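Acylphosphatase (Coxiella burnetii, PDB 3TRG) catalyses the hydrolysis of acyl phosphates to a carboxylate and inorganic phosphate. Local coordinates at residues E11-V16 with V55-R60; Q23-R28 with P75-S80; E29-K34 with E68-G73; T41-N46 with E90-F95. One frame throughout, in Å; residues are numbered along the deposited sequence.

From the N terminus, strand 11-19 comes first. Contact 1 (11-16 with 55-60) pairs it with strand 52-57 and closes a loop that holds helix 27-37 and strand 41-46. Contact 2 (23-28 with 75-80) closes a second loop. Within its span lies contact 3 (29-34 with 68-73), which packs helix 27-37 against Trp69 and Leu70. Contact 4 (41-46 with 90-95) brings the C-terminal loop and the start of strand 95-97 to strand 41-46. Contact 1 crosses the other three, and contact 4 crosses contacts 2 and 3. Contacts 1 and 4 join strands of the sheet; contacts 2 and 3 join helix 27-37 to the start of strand 78-87 and to helix 60-69.

Contact 1 (E11-V16 with V55-R60); sequences ETCIHV and VACGER. With EDO (1,2-ethanediol), chain C.
Strand 11-16 runs antiparallel to strand 55-57, with Thr12 facing Gly58 and Ile14 facing Ala56 as hydrogen-bonded pairs, and Cys13-Cys57 and His15-Val55 as non-hydrogen-bonded pairs. The segment axes come within 4.7 Å. Each hydrogen-bonded pair makes two bonds, all close to straight. Ile14 N to Ala56 O is 2.9 Å. Thr12 N to Gly58 O is 3.0 Å.

The disulfide lies over the sheet on the side that also carries His15 and Val55. Cys13 SG and Cys57 SG are 2.0 Å apart. Near-equal chi1 torsions (-66° and -60°) place each SG beside its own backbone N, and from there the two sulfurs meet. The S-S torsion is 110°. The CA atoms of Cys13 and Cys57 are 4.1 Å apart. On the same face, Val55 CG2 meets CD2 at the edge of the His15 ring, 3.8 Å away. His15 ND1 donates to O1 of an ethanediol, probably from the crystallisation liquor, while NE2 bonds Glu53.

On the other face Ile14 CG1 lies 4.3 Å from Ala56 CB, and both side chains are covered by helix 60-69. Toward the end of the pair Thr12 CG2 touches Arg60 CG at 3.9 Å, and the two side chains cross at about a right angle. Thr12 OG1 bonds Glu86, and Arg60 NH1 bonds Lys9 O. Glu11 OE2 and Glu59 OE2 share a bridging water; Lys7 pairs with Glu11 and probably eases the like charges.

This is a cross-strand disulfide at a non-hydrogen-bonded pair, set in the central antiparallel strands of the ferredoxin-like acylphosphatase sheet.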
# COMPACT_ATOMS: atom_id res chain seq x y z
N GLU A 11 -1.91 15.17 -4.05
CA GLU A 11 -2.17 13.75 -3.82
C GLU A 11 -2.27 12.96 -5.11
O GLU A 11 -2.65 13.50 -6.16
CB GLU A 11 -3.42 13.56 -2.96
CG GLU A 11 -3.33 14.27 -1.62
CD GLU A 11 -4.62 14.22 -0.81
OE1 GLU A 11 -5.58 13.55 -1.24
OE2 GLU A 11 -4.65 14.85 0.26
N THR A 12 -1.93 11.68 -5.04
CA THR A 12 -2.15 10.78 -6.16
C THR A 12 -2.42 9.38 -5.63
O THR A 12 -2.53 9.18 -4.43
CB THR A 12 -0.95 10.78 -7.13
OG1 THR A 12 -1.31 10.12 -8.35
CG2 THR A 12 0.25 10.09 -6.49
N CYS A 13 -2.51 8.41 -6.53
CA CYS A 13 -2.74 7.03 -6.13
C CYS A 13 -1.75 6.11 -6.84
O CYS A 13 -1.34 6.39 -7.97
CB CYS A 13 -4.16 6.58 -6.49
SG CYS A 13 -5.49 7.41 -5.61
N ILE A 14 -1.39 5.02 -6.17
CA ILE A 14 -0.57 3.98 -6.79
C ILE A 14 -1.21 2.61 -6.59
O ILE A 14 -2.01 2.42 -5.66
CB ILE A 14 0.88 3.96 -6.24
CG1 ILE A 14 0.89 3.57 -4.75
CG2 ILE A 14 1.57 5.30 -6.47
CD1 ILE A 14 2.29 3.24 -4.23
N HIS A 15 -0.87 1.67 -7.46
CA HIS A 15 -1.26 0.28 -7.33
C HIS A 15 0.02 -0.53 -7.16
O HIS A 15 1.02 -0.27 -7.84
CB HIS A 15 -2.02 -0.17 -8.58
CG HIS A 15 -2.39 -1.62 -8.58
ND1 HIS A 15 -1.70 -2.56 -9.31
CD2 HIS A 15 -3.39 -2.28 -7.95
CE1 HIS A 15 -2.25 -3.75 -9.12
NE2 HIS A 15 -3.28 -3.61 -8.31
N VAL A 16 -0.00 -1.51 -6.26
CA VAL A 16 1.20 -2.26 -5.92
C VAL A 16 0.92 -3.75 -5.82
O VAL A 16 -0.14 -4.16 -5.34
CB VAL A 16 1.76 -1.83 -4.55
CG1 VAL A 16 3.20 -2.32 -4.36
CG2 VAL A 16 1.67 -0.31 -4.38
N VAL A 55 -3.92 -0.68 -3.20
CA VAL A 55 -3.99 0.65 -3.76
C VAL A 55 -3.81 1.63 -2.60
O VAL A 55 -4.41 1.46 -1.53
CB VAL A 55 -5.34 0.91 -4.45
CG1 VAL A 55 -5.54 2.40 -4.72
CG2 VAL A 55 -5.44 0.11 -5.75
N ALA A 56 -2.96 2.63 -2.80
CA ALA A 56 -2.71 3.63 -1.76
C ALA A 56 -2.82 5.01 -2.38
O ALA A 56 -2.24 5.27 -3.43
CB ALA A 56 -1.35 3.42 -1.14
N CYS A 57 -3.57 5.89 -1.71
CA CYS A 57 -3.79 7.25 -2.19
C CYS A 57 -3.47 8.24 -1.09
O CYS A 57 -3.79 8.01 0.08
CB CYS A 57 -5.25 7.45 -2.60
SG CYS A 57 -5.85 6.35 -3.90
N GLY A 58 -2.85 9.35 -1.47
CA GLY A 58 -2.58 10.43 -0.55
C GLY A 58 -1.39 11.24 -1.02
O GLY A 58 -1.06 11.24 -2.21
N GLU A 59 -0.73 11.92 -0.10
CA GLU A 59 0.41 12.75 -0.45
C GLU A 59 1.59 11.90 -0.93
O GLU A 59 1.77 10.77 -0.47
CB GLU A 59 0.79 13.65 0.73
CG GLU A 59 -0.31 14.66 1.01
CD GLU A 59 0.08 15.72 2.01
OE1 GLU A 59 1.05 15.51 2.76
OE2 GLU A 59 -0.60 16.77 2.04
N ARG A 60 2.36 12.42 -1.87
CA ARG A 60 3.40 11.63 -2.53
C ARG A 60 4.56 11.24 -1.61
O ARG A 60 5.10 10.14 -1.73
CB ARG A 60 3.92 12.36 -3.78
CG ARG A 60 2.85 12.48 -4.86
CD ARG A 60 3.32 13.37 -6.01
NE ARG A 60 2.29 13.55 -7.03
CZ ARG A 60 1.33 14.47 -6.97
NH1 ARG A 60 1.27 15.29 -5.93
NH2 ARG A 60 0.43 14.58 -7.94
C1 EDO C . 1.75 -2.32 -10.66
O1 EDO C . 0.38 -2.09 -10.99
C2 EDO C . 1.84 -3.49 -9.69
O2 EDO C . 1.42 -4.70 -10.33
O HOH W 1 -3.14 17.01 0.77

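Contact 2 (Q23-R28 with P75-S80); sequences QGVFFR and PQAAVS
Val25 of the loop before helix 27-37 and Phe27 at the start of that helix meet Ala77, in the loop before strand 78-87, and Val79 within that strand. Ala77 is the common partner. Its CB lies 4.1 Å from Val25 CG2 and 3.9 Å from Phe27 CE2.

The two branches of Val25 take different neighbours. CG1, beside the backbone N (chi1 -64°), touches Gln76 CB at 3.9 Å and lies close to the Gln76 carbonyl group. CG2 turns to Ala77. The Phe27 CB does not point at the other segment, but the far end of the ring reaches it. Val79 CG2 comes to the Phe27 ring edge, near its plane, 3.9 Å from CE2. The two side chains cross at about a right angle. Phe27 also touches Val18, Leu70 and Pro74, which cover more of its surface.

The polar link is indirect. One water donates to Val25 O at 2.7 Å and to Pro75 O at 2.8 Å, joining the two backbones.

Arg28, a predicted active-site residue, follows Phe27 directly, and the Phe27 side chain lies near that of Asn46, also a predicted active-site residue. The loop is probably the phosphate-binding loop of the family. Its contact with 75-80 is made mostly of methyl and ring carbons, some of them against backbone carbonyls, with one shared water. The fit between the segments probably rests on shape, and the water donates to both carbonyl oxygens.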
# COMPACT_ATOMS: atom_id res chain seq x y z
N GLN A 23 2.52 -14.53 3.31
CA GLN A 23 1.37 -15.16 3.96
C GLN A 23 1.69 -15.55 5.40
O GLN A 23 2.84 -15.86 5.73
CB GLN A 23 0.90 -16.39 3.18
CG GLN A 23 -0.06 -16.09 2.04
CD GLN A 23 0.65 -15.58 0.79
OE1 GLN A 23 1.83 -15.85 0.57
NE2 GLN A 23 -0.08 -14.84 -0.04
N GLY A 24 0.67 -15.53 6.25
CA GLY A 24 0.82 -15.93 7.64
C GLY A 24 1.66 -14.99 8.48
O GLY A 24 2.23 -15.39 9.49
N VAL A 25 1.74 -13.73 8.06
CA VAL A 25 2.51 -12.72 8.79
C VAL A 25 1.70 -11.43 8.96
O VAL A 25 2.26 -10.35 9.16
CB VAL A 25 3.87 -12.42 8.10
CG1 VAL A 25 4.75 -13.66 8.10
CG2 VAL A 25 3.66 -11.90 6.67
N PHE A 26 0.38 -11.55 8.88
CA PHE A 26 -0.49 -10.40 9.08
C PHE A 26 -0.11 -9.26 8.14
O PHE A 26 -0.11 -8.09 8.52
CB PHE A 26 -0.44 -9.93 10.53
CG PHE A 26 -0.96 -10.94 11.52
CD1 PHE A 26 -2.30 -11.28 11.54
CD2 PHE A 26 -0.11 -11.54 12.44
CE1 PHE A 26 -2.79 -12.21 12.46
CE2 PHE A 26 -0.59 -12.46 13.35
CZ PHE A 26 -1.93 -12.80 13.36
N PHE A 27 0.22 -9.59 6.89
CA PHE A 27 0.66 -8.57 5.95
C PHE A 27 -0.41 -7.51 5.66
O PHE A 27 -0.11 -6.31 5.67
CB PHE A 27 1.19 -9.19 4.65
CG PHE A 27 2.27 -8.38 4.00
CD1 PHE A 27 1.97 -7.16 3.42
CD2 PHE A 27 3.58 -8.82 3.99
CE1 PHE A 27 2.97 -6.39 2.83
CE2 PHE A 27 4.58 -8.06 3.40
CZ PHE A 27 4.28 -6.85 2.82
N ARG A 28 -1.65 -7.94 5.43
CA ARG A 28 -2.76 -7.02 5.18
C ARG A 28 -2.89 -5.99 6.30
O ARG A 28 -2.94 -4.79 6.05
CB ARG A 28 -4.09 -7.78 5.06
CG ARG A 28 -4.31 -8.53 3.77
CD ARG A 28 -5.68 -9.19 3.78
NE ARG A 28 -6.01 -9.62 5.13
CZ ARG A 28 -7.20 -9.49 5.70
NH1 ARG A 28 -8.22 -8.98 5.03
NH2 ARG A 28 -7.37 -9.89 6.95
N PRO A 75 7.18 -8.01 10.80
CA PRO A 75 8.13 -9.03 11.24
C PRO A 75 7.83 -10.40 10.62
O PRO A 75 6.67 -10.80 10.53
CB PRO A 75 7.91 -9.08 12.76
CG PRO A 75 7.39 -7.72 13.10
CD PRO A 75 6.53 -7.33 11.94
N GLN A 76 8.88 -11.08 10.18
CA GLN A 76 8.78 -12.42 9.60
C GLN A 76 8.41 -12.44 8.12
O GLN A 76 8.49 -13.48 7.47
CB GLN A 76 7.86 -13.33 10.43
CG GLN A 76 8.34 -13.58 11.86
CD GLN A 76 7.57 -14.67 12.57
OE1 GLN A 76 7.18 -15.67 11.97
NE2 GLN A 76 7.34 -14.48 13.87
N ALA A 77 8.01 -11.29 7.58
CA ALA A 77 7.80 -11.19 6.14
C ALA A 77 9.15 -11.24 5.43
O ALA A 77 10.14 -10.71 5.92
CB ALA A 77 7.07 -9.90 5.78
N ALA A 78 9.19 -11.88 4.27
CA ALA A 78 10.40 -11.92 3.46
C ALA A 78 10.06 -11.51 2.03
O ALA A 78 9.80 -12.36 1.17
CB ALA A 78 11.03 -13.29 3.49
N VAL A 79 10.06 -10.20 1.79
CA VAL A 79 9.63 -9.64 0.52
C VAL A 79 10.71 -9.77 -0.55
O VAL A 79 11.86 -9.40 -0.32
CB VAL A 79 9.23 -8.15 0.68
CG1 VAL A 79 8.97 -7.50 -0.68
CG2 VAL A 79 8.02 -8.02 1.59
N SER A 80 10.33 -10.29 -1.71
CA SER A 80 11.28 -10.50 -2.81
C SER A 80 11.16 -9.43 -3.89
O SER A 80 12.11 -9.19 -4.64
CB SER A 80 11.07 -11.89 -3.43
OG SER A 80 9.77 -12.00 -3.99
O HOH W 2 4.12 -9.93 11.13

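Contact 3 (E29-K34 with E68-G73); sequences ESVRKK and EWLWEG
Lys34 lies over one face of the Trp69 indole, and this is the closely packed part of the contact. CE stands 3.7 Å from the centroid of the five-membered ring, only 7° off its normal. Lys34 CG rests nearer the six-membered ring, 3.8 Å from Trp69 CE3. The chain follows the indole because it bends at chi2 (57°) and chi3 (69°), which place CD and CE. NZ is 4.4 Å from the same five-ring centroid and makes a cation-pi contact. The opposite face of the indole receives Gly73 CA near its rim.

Ser30 comes in at the edge, in the ring plane, with OG 3.4 Å from Trp69 CH2. A bond to Phe27 O holds that hydroxyl on its own helix, where it meets the ring edge.

Helix 27-37 and helix 60-69 are the two main helices that lie on one face of the ferredoxin-like sheet. Trp69 of the second reaches across to the first with its indole.

The tight Lys34-Trp69 pair is the partly exposed side. The side toward the sheet is buried but touches at fewer points. Val31 CG2 meets Trp69 CZ3 at 4.1 Å and Leu70 CD2 at 4.0 Å. Leu70 continues to Val82 and Val31 to Phe95 in the sheet.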
# COMPACT_ATOMS: atom_id res chain seq x y z
N GLU A 29 -2.98 -6.48 7.53
CA GLU A 29 -3.16 -5.59 8.67
C GLU A 29 -2.00 -4.62 8.81
O GLU A 29 -2.20 -3.45 9.15
CB GLU A 29 -3.38 -6.39 9.96
CG GLU A 29 -4.67 -7.20 9.97
CD GLU A 29 -4.52 -8.57 9.33
OE1 GLU A 29 -3.44 -8.88 8.79
OE2 GLU A 29 -5.50 -9.35 9.38
N SER A 30 -0.78 -5.08 8.53
CA SER A 30 0.41 -4.24 8.70
C SER A 30 0.44 -3.11 7.68
O SER A 30 0.88 -2.00 7.98
CB SER A 30 1.69 -5.08 8.63
OG SER A 30 2.06 -5.39 7.30
N VAL A 31 -0.03 -3.41 6.47
CA VAL A 31 -0.12 -2.39 5.42
C VAL A 31 -1.16 -1.34 5.80
O VAL A 31 -0.90 -0.14 5.69
CB VAL A 31 -0.48 -3.02 4.05
CG1 VAL A 31 -0.79 -1.94 3.03
CG2 VAL A 31 0.67 -3.91 3.56
N ARG A 32 -2.32 -1.78 6.28
CA ARG A 32 -3.36 -0.84 6.70
C ARG A 32 -2.86 0.08 7.80
O ARG A 32 -3.07 1.30 7.76
CB ARG A 32 -4.64 -1.56 7.15
CG ARG A 32 -5.70 -0.61 7.72
CD ARG A 32 -6.84 -1.38 8.41
NE ARG A 32 -6.32 -2.18 9.51
CZ ARG A 32 -6.91 -3.27 10.00
NH1 ARG A 32 -8.06 -3.69 9.47
NH2 ARG A 32 -6.35 -3.94 11.00
N LYS A 33 -2.18 -0.49 8.79
CA LYS A 33 -1.66 0.29 9.91
C LYS A 33 -0.61 1.29 9.44
O LYS A 33 -0.63 2.46 9.84
CB LYS A 33 -1.09 -0.62 11.00
CG LYS A 33 -0.62 0.12 12.25
CD LYS A 33 -0.26 -0.86 13.35
CE LYS A 33 0.16 -0.16 14.64
NZ LYS A 33 1.51 0.46 14.54
N LYS A 34 0.32 0.83 8.61
CA LYS A 34 1.36 1.70 8.08
C LYS A 34 0.73 2.82 7.25
O LYS A 34 1.10 3.99 7.40
CB LYS A 34 2.36 0.90 7.25
CG LYS A 34 3.46 1.75 6.60
CD LYS A 34 4.24 2.55 7.62
CE LYS A 34 5.10 1.66 8.50
NZ LYS A 34 6.06 2.47 9.30
N GLU A 68 8.84 2.19 0.02
CA GLU A 68 10.14 1.75 0.51
C GLU A 68 9.95 0.74 1.65
O GLU A 68 10.65 -0.27 1.72
CB GLU A 68 11.01 2.92 0.98
CG GLU A 68 12.33 2.45 1.57
CD GLU A 68 13.34 3.57 1.74
OE1 GLU A 68 13.17 4.65 1.13
OE2 GLU A 68 14.32 3.37 2.49
N TRP A 69 8.98 1.02 2.51
CA TRP A 69 8.69 0.14 3.64
C TRP A 69 8.20 -1.24 3.19
O TRP A 69 8.43 -2.24 3.88
CB TRP A 69 7.66 0.79 4.57
CG TRP A 69 7.24 -0.12 5.67
CD1 TRP A 69 7.89 -0.33 6.86
CD2 TRP A 69 6.09 -0.98 5.68
NE1 TRP A 69 7.21 -1.26 7.61
CE2 TRP A 69 6.10 -1.67 6.91
CE3 TRP A 69 5.05 -1.22 4.78
CZ2 TRP A 69 5.11 -2.59 7.25
CZ3 TRP A 69 4.07 -2.14 5.12
CH2 TRP A 69 4.11 -2.82 6.35
N LEU A 70 7.53 -1.30 2.05
CA LEU A 70 7.00 -2.57 1.57
C LEU A 70 8.09 -3.60 1.28
O LEU A 70 7.81 -4.79 1.22
CB LEU A 70 6.11 -2.36 0.33
CG LEU A 70 4.75 -1.72 0.61
CD1 LEU A 70 4.07 -1.35 -0.69
CD2 LEU A 70 3.85 -2.64 1.45
N TRP A 71 9.32 -3.14 1.09
CA TRP A 71 10.43 -4.06 0.89
C TRP A 71 10.80 -4.77 2.19
O TRP A 71 11.42 -5.82 2.17
CB TRP A 71 11.66 -3.35 0.32
CG TRP A 71 11.54 -3.00 -1.12
CD1 TRP A 71 11.11 -1.81 -1.64
CD2 TRP A 71 11.87 -3.83 -2.24
NE1 TRP A 71 11.14 -1.86 -3.01
CE2 TRP A 71 11.60 -3.09 -3.41
CE3 TRP A 71 12.36 -5.14 -2.37
CZ2 TRP A 71 11.81 -3.60 -4.69
CZ3 TRP A 71 12.56 -5.64 -3.65
CH2 TRP A 71 12.29 -4.88 -4.78
N GLU A 72 10.41 -4.17 3.31
CA GLU A 72 10.66 -4.76 4.62
C GLU A 72 9.44 -5.53 5.11
O GLU A 72 9.53 -6.72 5.41
CB GLU A 72 11.03 -3.68 5.64
CG GLU A 72 11.26 -4.22 7.05
CD GLU A 72 11.63 -3.13 8.04
OE1 GLU A 72 11.71 -1.95 7.64
OE2 GLU A 72 11.84 -3.46 9.23
N GLY A 73 8.30 -4.85 5.18
CA GLY A 73 7.08 -5.48 5.63
C GLY A 73 7.11 -5.71 7.13
O GLY A 73 8.04 -5.25 7.81

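Contact 4 (T41-N46 with E90-F95); sequences TGWVKN and EDYSDF
Gly42 meets Asp94 and Phe95 through the backbone. Gly42 N donates to Asp94 O at 2.9 Å, nearly straight, and Phe95 CA approaches Gly42 O in a CA-H...O contact. Gly42 and Phe95 form a parallel bridge, and Gly42 and Val44 bond on to Arg96. Thr41 adds a side-chain contact, its CB 3.3 Å from Asp94 O.

Two aromatic rings pack on this backbone. Gly42 C lies over the centre of the Phe95 ring, and Trp43 N lies over the same face nearer the rim. Gly42 CA also sits over the Tyr92 ring, 4.0 Å from its centroid. Val44 CG1 is near the Phe95 ring edge, 3.8 Å from CE1. Phe95 also touches Val31 and Ala35 of helix 27-37.

These contacts add strand 95-97 beside strand 41-46 as the edge of the ferredoxin-like sheet. Asn46, at the far end of strand 41-46, is a predicted active-site residue.

The Trp43 CB points away from the other segment, yet chi1 (56°) sets CG between N and the carbonyl carbon and the ring comes to Tyr92. Trp43 CD1 is 3.6 Å from Tyr92 CZ, with the ring planes oblique at 70°. Tyr92 OH donates to Glu90 OE1 at 2.6 Å.

Two waters bridge the segments. The single N-H of Trp43 NE1 is shared between one water at 3.0 Å and, weakly and bent (124°), Tyr92 OH at 3.1 Å. That water donates to Glu90 OE1. The other joins Thr41 OG1 to Tyr92 N, which donates to it.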
# COMPACT_ATOMS: atom_id res chain seq x y z
N THR A 41 -5.07 6.49 2.07
CA THR A 41 -6.32 5.75 1.95
C THR A 41 -6.20 4.71 0.84
O THR A 41 -5.22 4.70 0.10
CB THR A 41 -7.49 6.70 1.63
OG1 THR A 41 -7.22 7.38 0.40
CG2 THR A 41 -7.66 7.72 2.75
N GLY A 42 -7.18 3.82 0.74
CA GLY A 42 -7.11 2.76 -0.24
C GLY A 42 -7.46 1.41 0.37
O GLY A 42 -8.31 1.32 1.25
N TRP A 43 -6.80 0.36 -0.12
CA TRP A 43 -7.12 -0.99 0.33
C TRP A 43 -5.97 -1.96 0.12
O TRP A 43 -5.05 -1.70 -0.67
CB TRP A 43 -8.38 -1.51 -0.38
CG TRP A 43 -8.30 -1.48 -1.89
CD1 TRP A 43 -8.77 -0.51 -2.72
CD2 TRP A 43 -7.70 -2.48 -2.74
NE1 TRP A 43 -8.50 -0.84 -4.04
CE2 TRP A 43 -7.85 -2.04 -4.07
CE3 TRP A 43 -7.06 -3.70 -2.50
CZ2 TRP A 43 -7.38 -2.78 -5.16
CZ3 TRP A 43 -6.60 -4.43 -3.58
CH2 TRP A 43 -6.76 -3.97 -4.89
N VAL A 44 -6.02 -3.09 0.82
CA VAL A 44 -5.00 -4.12 0.68
C VAL A 44 -5.61 -5.50 0.82
O VAL A 44 -6.51 -5.72 1.62
CB VAL A 44 -3.88 -3.94 1.73
CG1 VAL A 44 -4.44 -4.04 3.16
CG2 VAL A 44 -2.77 -4.97 1.52
N LYS A 45 -5.12 -6.44 0.02
CA LYS A 45 -5.54 -7.82 0.17
C LYS A 45 -4.37 -8.76 -0.05
O LYS A 45 -3.32 -8.37 -0.57
CB LYS A 45 -6.68 -8.14 -0.78
CG LYS A 45 -6.28 -8.16 -2.24
CD LYS A 45 -7.49 -8.21 -3.18
CE LYS A 45 -8.01 -9.62 -3.35
NZ LYS A 45 -8.80 -9.75 -4.61
N ASN A 46 -4.55 -10.00 0.39
CA ASN A 46 -3.62 -11.08 0.10
C ASN A 46 -4.24 -11.89 -1.00
O ASN A 46 -5.29 -12.48 -0.81
CB ASN A 46 -3.45 -11.99 1.32
CG ASN A 46 -2.31 -11.56 2.22
OD1 ASN A 46 -2.50 -10.79 3.15
ND2 ASN A 46 -1.12 -12.08 1.96
N GLU A 90 -8.41 7.37 -7.57
CA GLU A 90 -9.65 6.80 -7.04
C GLU A 90 -9.91 7.43 -5.67
O GLU A 90 -8.97 7.74 -4.94
CB GLU A 90 -9.53 5.28 -6.92
CG GLU A 90 -9.22 4.58 -8.24
CD GLU A 90 -8.96 3.09 -8.10
OE1 GLU A 90 -9.08 2.55 -6.98
OE2 GLU A 90 -8.63 2.44 -9.11
N ASP A 91 -11.18 7.62 -5.33
CA ASP A 91 -11.54 8.28 -4.08
C ASP A 91 -11.81 7.26 -2.97
O ASP A 91 -12.66 6.38 -3.13
CB ASP A 91 -12.77 9.17 -4.28
CG ASP A 91 -13.07 10.05 -3.08
OD1 ASP A 91 -12.12 10.39 -2.34
OD2 ASP A 91 -14.25 10.41 -2.89
N TYR A 92 -11.07 7.37 -1.87
CA TYR A 92 -11.30 6.56 -0.68
C TYR A 92 -11.29 7.45 0.56
O TYR A 92 -10.53 8.41 0.63
CB TYR A 92 -10.20 5.51 -0.52
CG TYR A 92 -10.16 4.51 -1.65
CD1 TYR A 92 -11.03 3.43 -1.68
CD2 TYR A 92 -9.25 4.64 -2.68
CE1 TYR A 92 -11.00 2.51 -2.71
CE2 TYR A 92 -9.21 3.74 -3.72
CZ TYR A 92 -10.09 2.67 -3.73
OH TYR A 92 -10.06 1.76 -4.75
N SER A 93 -12.12 7.11 1.53
CA SER A 93 -12.18 7.89 2.77
C SER A 93 -11.30 7.28 3.86
O SER A 93 -10.96 7.95 4.83
CB SER A 93 -13.63 8.00 3.27
OG SER A 93 -14.22 6.73 3.42
N ASP A 94 -10.93 6.02 3.68
CA ASP A 94 -10.13 5.32 4.67
C ASP A 94 -9.27 4.27 4.01
O ASP A 94 -9.27 4.14 2.78
CB ASP A 94 -11.01 4.67 5.73
CG ASP A 94 -12.06 3.75 5.14
OD1 ASP A 94 -11.92 3.35 3.96
OD2 ASP A 94 -13.03 3.42 5.86
N PHE A 95 -8.55 3.51 4.82
CA PHE A 95 -7.75 2.40 4.31
C PHE A 95 -8.27 1.10 4.91
O PHE A 95 -8.32 0.96 6.13
CB PHE A 95 -6.26 2.59 4.61
CG PHE A 95 -5.37 1.82 3.68
CD1 PHE A 95 -5.26 0.45 3.78
CD2 PHE A 95 -4.68 2.48 2.67
CE1 PHE A 95 -4.46 -0.27 2.90
CE2 PHE A 95 -3.88 1.77 1.79
CZ PHE A 95 -3.76 0.40 1.90
O HOH W 3 -8.72 8.84 -1.62
O HOH W 4 -11.06 1.88 1.55
O HOH W 5 -9.14 -0.21 -6.90